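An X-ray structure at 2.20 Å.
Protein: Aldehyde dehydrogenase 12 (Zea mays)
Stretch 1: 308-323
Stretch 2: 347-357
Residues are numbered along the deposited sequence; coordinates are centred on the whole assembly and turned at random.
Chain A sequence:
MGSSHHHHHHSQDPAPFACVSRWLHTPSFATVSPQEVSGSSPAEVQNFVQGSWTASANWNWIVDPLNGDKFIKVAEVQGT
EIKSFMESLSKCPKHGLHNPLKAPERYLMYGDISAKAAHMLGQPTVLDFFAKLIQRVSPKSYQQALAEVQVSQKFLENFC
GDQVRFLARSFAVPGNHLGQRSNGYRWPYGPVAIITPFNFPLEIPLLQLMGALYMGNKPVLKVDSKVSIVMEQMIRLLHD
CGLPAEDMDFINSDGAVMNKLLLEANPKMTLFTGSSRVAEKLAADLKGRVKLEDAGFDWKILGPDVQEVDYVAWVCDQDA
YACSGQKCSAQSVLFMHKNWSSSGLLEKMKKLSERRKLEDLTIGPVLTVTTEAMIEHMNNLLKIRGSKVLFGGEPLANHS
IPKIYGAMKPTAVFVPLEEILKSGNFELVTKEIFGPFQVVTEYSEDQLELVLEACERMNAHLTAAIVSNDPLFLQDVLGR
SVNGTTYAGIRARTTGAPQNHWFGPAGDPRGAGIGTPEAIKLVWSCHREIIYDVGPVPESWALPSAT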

# COMPACT_ATOMS: atom_id res chain seq x y z
N GLU A 308 14.35 -18.58 30.33
CA GLU A 308 14.29 -19.61 29.30
C GLU A 308 15.70 -20.03 28.86
O GLU A 308 16.01 -20.09 27.67
CB GLU A 308 13.46 -19.16 28.09
CG GLU A 308 12.06 -18.68 28.43
CD GLU A 308 11.14 -19.82 28.86
OE1 GLU A 308 10.02 -19.53 29.32
OE2 GLU A 308 11.54 -21.00 28.74
N VAL A 309 16.55 -20.30 29.85
CA VAL A 309 17.97 -20.55 29.58
C VAL A 309 18.14 -21.74 28.64
O VAL A 309 18.98 -21.71 27.73
CB VAL A 309 18.73 -20.76 30.90
CG1 VAL A 309 20.21 -20.98 30.62
CG2 VAL A 309 18.52 -19.57 31.83
N ASP A 310 17.35 -22.80 28.84
CA ASP A 310 17.43 -23.96 27.96
C ASP A 310 17.09 -23.59 26.53
O ASP A 310 17.81 -23.94 25.59
CB ASP A 310 16.51 -25.07 28.47
CG ASP A 310 17.02 -25.71 29.74
OD1 ASP A 310 18.20 -26.10 29.79
OD2 ASP A 310 16.23 -25.83 30.70
N TYR A 311 15.98 -22.87 26.34
CA TYR A 311 15.57 -22.48 24.99
C TYR A 311 16.62 -21.59 24.34
O TYR A 311 16.96 -21.78 23.16
CB TYR A 311 14.22 -21.77 25.03
CG TYR A 311 13.64 -21.53 23.65
CD1 TYR A 311 14.02 -20.44 22.88
CD2 TYR A 311 12.70 -22.41 23.11
CE1 TYR A 311 13.49 -20.23 21.62
CE2 TYR A 311 12.17 -22.21 21.85
CZ TYR A 311 12.57 -21.12 21.11
OH TYR A 311 12.04 -20.92 19.86
N VAL A 312 17.14 -20.61 25.08
CA VAL A 312 18.14 -19.70 24.53
C VAL A 312 19.40 -20.45 24.15
O VAL A 312 20.02 -20.17 23.11
CB VAL A 312 18.43 -18.56 25.52
CG1 VAL A 312 19.58 -17.69 25.03
CG2 VAL A 312 17.17 -17.72 25.73
N ALA A 313 19.81 -21.42 24.97
CA ALA A 313 21.01 -22.19 24.67
C ALA A 313 20.83 -22.99 23.39
O ALA A 313 21.73 -23.03 22.54
CB ALA A 313 21.36 -23.11 25.84
N TRP A 314 19.67 -23.63 23.23
CA TRP A 314 19.40 -24.41 22.03
C TRP A 314 19.48 -23.54 20.78
O TRP A 314 20.07 -23.94 19.77
CB TRP A 314 18.02 -25.06 22.14
CG TRP A 314 17.50 -25.66 20.87
CD1 TRP A 314 17.95 -26.79 20.24
CD2 TRP A 314 16.42 -25.17 20.08
NE1 TRP A 314 17.21 -27.03 19.11
CE2 TRP A 314 16.26 -26.04 18.98
CE3 TRP A 314 15.55 -24.07 20.19
CZ2 TRP A 314 15.28 -25.85 18.01
CZ3 TRP A 314 14.58 -23.89 19.22
CH2 TRP A 314 14.46 -24.77 18.15
N VAL A 315 18.91 -22.34 20.84
CA VAL A 315 18.95 -21.44 19.69
C VAL A 315 20.37 -21.00 19.41
O VAL A 315 20.78 -20.86 18.25
CB VAL A 315 18.01 -20.24 19.92
CG1 VAL A 315 18.13 -19.26 18.78
CG2 VAL A 315 16.59 -20.72 20.07
N CYS A 316 21.16 -20.77 20.47
CA CYS A 316 22.56 -20.41 20.29
C CYS A 316 23.32 -21.53 19.57
O CYS A 316 24.13 -21.26 18.68
CB CYS A 316 23.20 -20.11 21.64
SG CYS A 316 22.92 -18.44 22.27
N ASP A 317 23.06 -22.78 19.94
CA ASP A 317 23.75 -23.89 19.29
C ASP A 317 23.32 -24.04 17.84
O ASP A 317 24.15 -24.28 16.96
CB ASP A 317 23.50 -25.19 20.06
CG ASP A 317 24.09 -26.40 19.35
OD1 ASP A 317 25.32 -26.58 19.41
OD2 ASP A 317 23.31 -27.17 18.74
N GLN A 318 22.02 -23.91 17.57
CA GLN A 318 21.54 -24.03 16.19
C GLN A 318 22.00 -22.85 15.35
O GLN A 318 22.39 -23.02 14.19
CB GLN A 318 20.02 -24.15 16.17
CG GLN A 318 19.50 -25.46 16.75
CD GLN A 318 19.80 -26.66 15.87
OE1 GLN A 318 20.13 -27.73 16.36
NE2 GLN A 318 19.69 -26.48 14.56
N ASP A 319 21.97 -21.64 15.92
CA ASP A 319 22.39 -20.46 15.17
C ASP A 319 23.86 -20.55 14.79
O ASP A 319 24.24 -20.26 13.65
CB ASP A 319 22.13 -19.19 15.98
CG ASP A 319 20.70 -18.74 15.90
OD1 ASP A 319 20.00 -19.12 14.94
OD2 ASP A 319 20.27 -17.98 16.80
N ALA A 320 24.70 -20.98 15.73
CA ALA A 320 26.14 -20.95 15.49
C ALA A 320 26.62 -22.15 14.68
O ALA A 320 27.58 -22.03 13.92
CB ALA A 320 26.89 -20.88 16.82
N TYR A 321 25.96 -23.31 14.81
CA TYR A 321 26.59 -24.55 14.40
C TYR A 321 25.78 -25.43 13.46
O TYR A 321 26.35 -26.39 12.92
CB TYR A 321 26.97 -25.37 15.64
CG TYR A 321 27.95 -24.63 16.51
CD1 TYR A 321 29.06 -24.01 15.96
CD2 TYR A 321 27.74 -24.52 17.88
CE1 TYR A 321 29.96 -23.32 16.74
CE2 TYR A 321 28.63 -23.84 18.68
CZ TYR A 321 29.74 -23.24 18.11
OH TYR A 321 30.63 -22.55 18.89
N ALA A 322 24.50 -25.17 13.24
CA ALA A 322 23.78 -25.87 12.18
C ALA A 322 24.48 -25.62 10.86
O ALA A 322 24.99 -24.52 10.60
CB ALA A 322 22.32 -25.41 12.11
N CYS A 323 24.54 -26.66 10.02
CA CYS A 323 25.31 -26.65 8.78
C CYS A 323 26.78 -26.33 9.03
O CYS A 323 27.47 -25.84 8.13
CB CYS A 323 24.73 -25.65 7.76
SG CYS A 323 22.97 -25.86 7.44
N GLU A 347 27.55 -23.49 29.82
CA GLU A 347 27.66 -24.92 30.09
C GLU A 347 26.73 -25.72 29.19
O GLU A 347 27.12 -26.76 28.65
CB GLU A 347 27.36 -25.20 31.57
CG GLU A 347 28.45 -24.74 32.53
CD GLU A 347 28.50 -23.23 32.69
OE1 GLU A 347 27.52 -22.56 32.29
OE2 GLU A 347 29.51 -22.71 33.20
N LYS A 348 25.49 -25.24 29.01
CA LYS A 348 24.56 -25.92 28.11
C LYS A 348 25.02 -25.80 26.66
O LYS A 348 24.85 -26.75 25.88
CB LYS A 348 23.15 -25.36 28.28
CG LYS A 348 22.56 -25.56 29.66
CD LYS A 348 21.34 -24.68 29.87
CE LYS A 348 20.79 -24.81 31.29
NZ LYS A 348 20.24 -26.17 31.55
N MET A 349 25.59 -24.66 26.28
CA MET A 349 26.10 -24.50 24.93
C MET A 349 27.24 -25.47 24.65
O MET A 349 27.35 -26.02 23.54
CB MET A 349 26.57 -23.06 24.70
CG MET A 349 25.45 -22.09 24.35
SD MET A 349 25.94 -20.36 24.46
CE MET A 349 27.22 -20.28 23.21
N LYS A 350 28.10 -25.70 25.65
CA LYS A 350 29.17 -26.68 25.50
C LYS A 350 28.60 -28.07 25.28
O LYS A 350 28.99 -28.77 24.33
CB LYS A 350 30.07 -26.64 26.73
CG LYS A 350 31.25 -27.60 26.68
CD LYS A 350 32.28 -27.25 27.74
CE LYS A 350 33.45 -28.22 27.71
NZ LYS A 350 33.00 -29.61 27.97
N LYS A 351 27.66 -28.49 26.13
CA LYS A 351 27.06 -29.82 26.00
C LYS A 351 26.34 -29.97 24.67
O LYS A 351 26.42 -31.03 24.03
CB LYS A 351 26.11 -30.08 27.16
CG LYS A 351 26.80 -30.35 28.49
CD LYS A 351 25.84 -30.23 29.67
CE LYS A 351 26.55 -30.51 30.99
NZ LYS A 351 25.69 -30.19 32.16
N LEU A 352 25.65 -28.92 24.22
CA LEU A 352 24.92 -28.99 22.96
C LEU A 352 25.85 -29.10 21.77
O LEU A 352 25.54 -29.80 20.80
CB LEU A 352 23.99 -27.79 22.81
CG LEU A 352 22.76 -27.76 23.71
CD1 LEU A 352 22.14 -26.38 23.66
CD2 LEU A 352 21.77 -28.80 23.22
N SER A 353 27.01 -28.43 21.81
CA SER A 353 27.96 -28.53 20.71
C SER A 353 28.58 -29.92 20.62
O SER A 353 28.98 -30.36 19.54
CB SER A 353 29.06 -27.48 20.85
OG SER A 353 29.94 -27.79 21.91
N GLU A 354 28.67 -30.64 21.75
CA GLU A 354 29.38 -31.91 21.80
C GLU A 354 28.52 -33.10 21.39
O GLU A 354 29.06 -34.19 21.21
CB GLU A 354 29.95 -32.14 23.20
CG GLU A 354 31.14 -31.24 23.51
CD GLU A 354 31.37 -31.03 24.99
OE1 GLU A 354 32.46 -30.55 25.36
OE2 GLU A 354 30.45 -31.33 25.79
N ARG A 355 27.21 -32.93 21.25
CA ARG A 355 26.38 -33.97 20.67
C ARG A 355 26.26 -33.85 19.16
O ARG A 355 25.57 -34.66 18.53
CB ARG A 355 24.98 -33.98 21.31
CG ARG A 355 24.23 -32.68 21.18
CD ARG A 355 22.76 -32.88 21.52
NE ARG A 355 21.93 -31.81 20.97
CZ ARG A 355 20.61 -31.74 21.07
NH1 ARG A 355 19.94 -32.69 21.71
NH2 ARG A 355 19.95 -30.72 20.53
N ARG A 356 26.92 -32.86 18.55
CA ARG A 356 26.98 -32.76 17.10
C ARG A 356 28.03 -33.72 16.57
O ARG A 356 29.12 -33.85 17.14
CB ARG A 356 27.30 -31.32 16.69
CG ARG A 356 26.29 -30.34 17.25
CD ARG A 356 26.35 -28.97 16.59
NE ARG A 356 25.09 -28.27 16.77
CZ ARG A 356 24.15 -28.14 15.83
NH1 ARG A 356 24.35 -28.65 14.62
NH2 ARG A 356 23.02 -27.50 16.10
N LYS A 357 27.70 -34.41 15.48
CA LYS A 357 28.57 -35.45 14.98
C LYS A 357 28.47 -35.56 13.47
O LYS A 357 27.48 -35.14 12.85
CB LYS A 357 28.26 -36.81 15.63
CG LYS A 357 26.79 -37.15 15.68
CD LYS A 357 26.41 -37.52 17.10
CE LYS A 357 25.04 -38.18 17.16
NZ LYS A 357 24.83 -38.79 18.50
O HOH W 1 26.56 -24.85 21.10
O HOH W 2 23.32 -29.95 19.40
O HOH W 3 20.74 -28.29 19.19

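Two helices, 309-321 and 347-354, cross at 46° with their axes 8.9 Å apart at closest approach, and a small residue sits where the backbones come nearest: the CA atoms of Ala 313 and Met 349 lie 5.6 Å apart. The methyl of Ala 313 points toward the second helix and packs against Leu 352, CB to CD1 at 4.0 Å, and against the aliphatic base of Lys 348, CB to CB at 3.8 Å. Met 349 extends this apolar patch to Cys 316, whose CB is 3.9 Å from Met 349 SD.

Charge pairs lie to both sides of the patch along the first helix. Near its start, Lys 348 reaches with its amine to Asp 310, NZ to OD1 at 2.7 Å, a salt bridge at an exposed aspartate. The long chain of Lys 348 serves twice, since CE also rests 3.9 Å from Val 309 CG1.

The deeper pair is the more instructive. Asp 317 is buried, so its carboxylate needs full compensation. Arg 356, just past the second helix, supplies the charge and three of the hydrogen bonds: NH2 donates to OD2 at 2.7 Å, while NE donates to OD1 at 3.1 Å and to OD2 at 2.9 Å. The guanidinium meets the carboxylate edge-on, leaving one face to be covered by Tyr 321 CB and Ala 322 N. Its NH1 is satisfied elsewhere in the structure.

Waters complete the carboxylate's shell and tie it to two carbonyls of the second helix. Water 1 donates to Asp 317 OD1 and to Met 349 O, at 2.7 and 2.8 Å; Met 349 O also accepts from Ser 353 N. Water 2 lies 2.9 Å from Asp 317 OD2 and 2.6 Å from Leu 352 O, which, near the helix end, has no backbone donor in its stretch, and accepts from Arg 355 NE at 2.8 Å; water 3 accepts from Arg 355 NH2 at 2.9 Å and lies 2.8 Å from Asp 317 OD2 and 2.9 Å from Gln 318 OE1, linking Arg 355 to the first helix. Ser 353 needs no partner across the contact, as its OG donates to Lys 350 O at 2.8 Å.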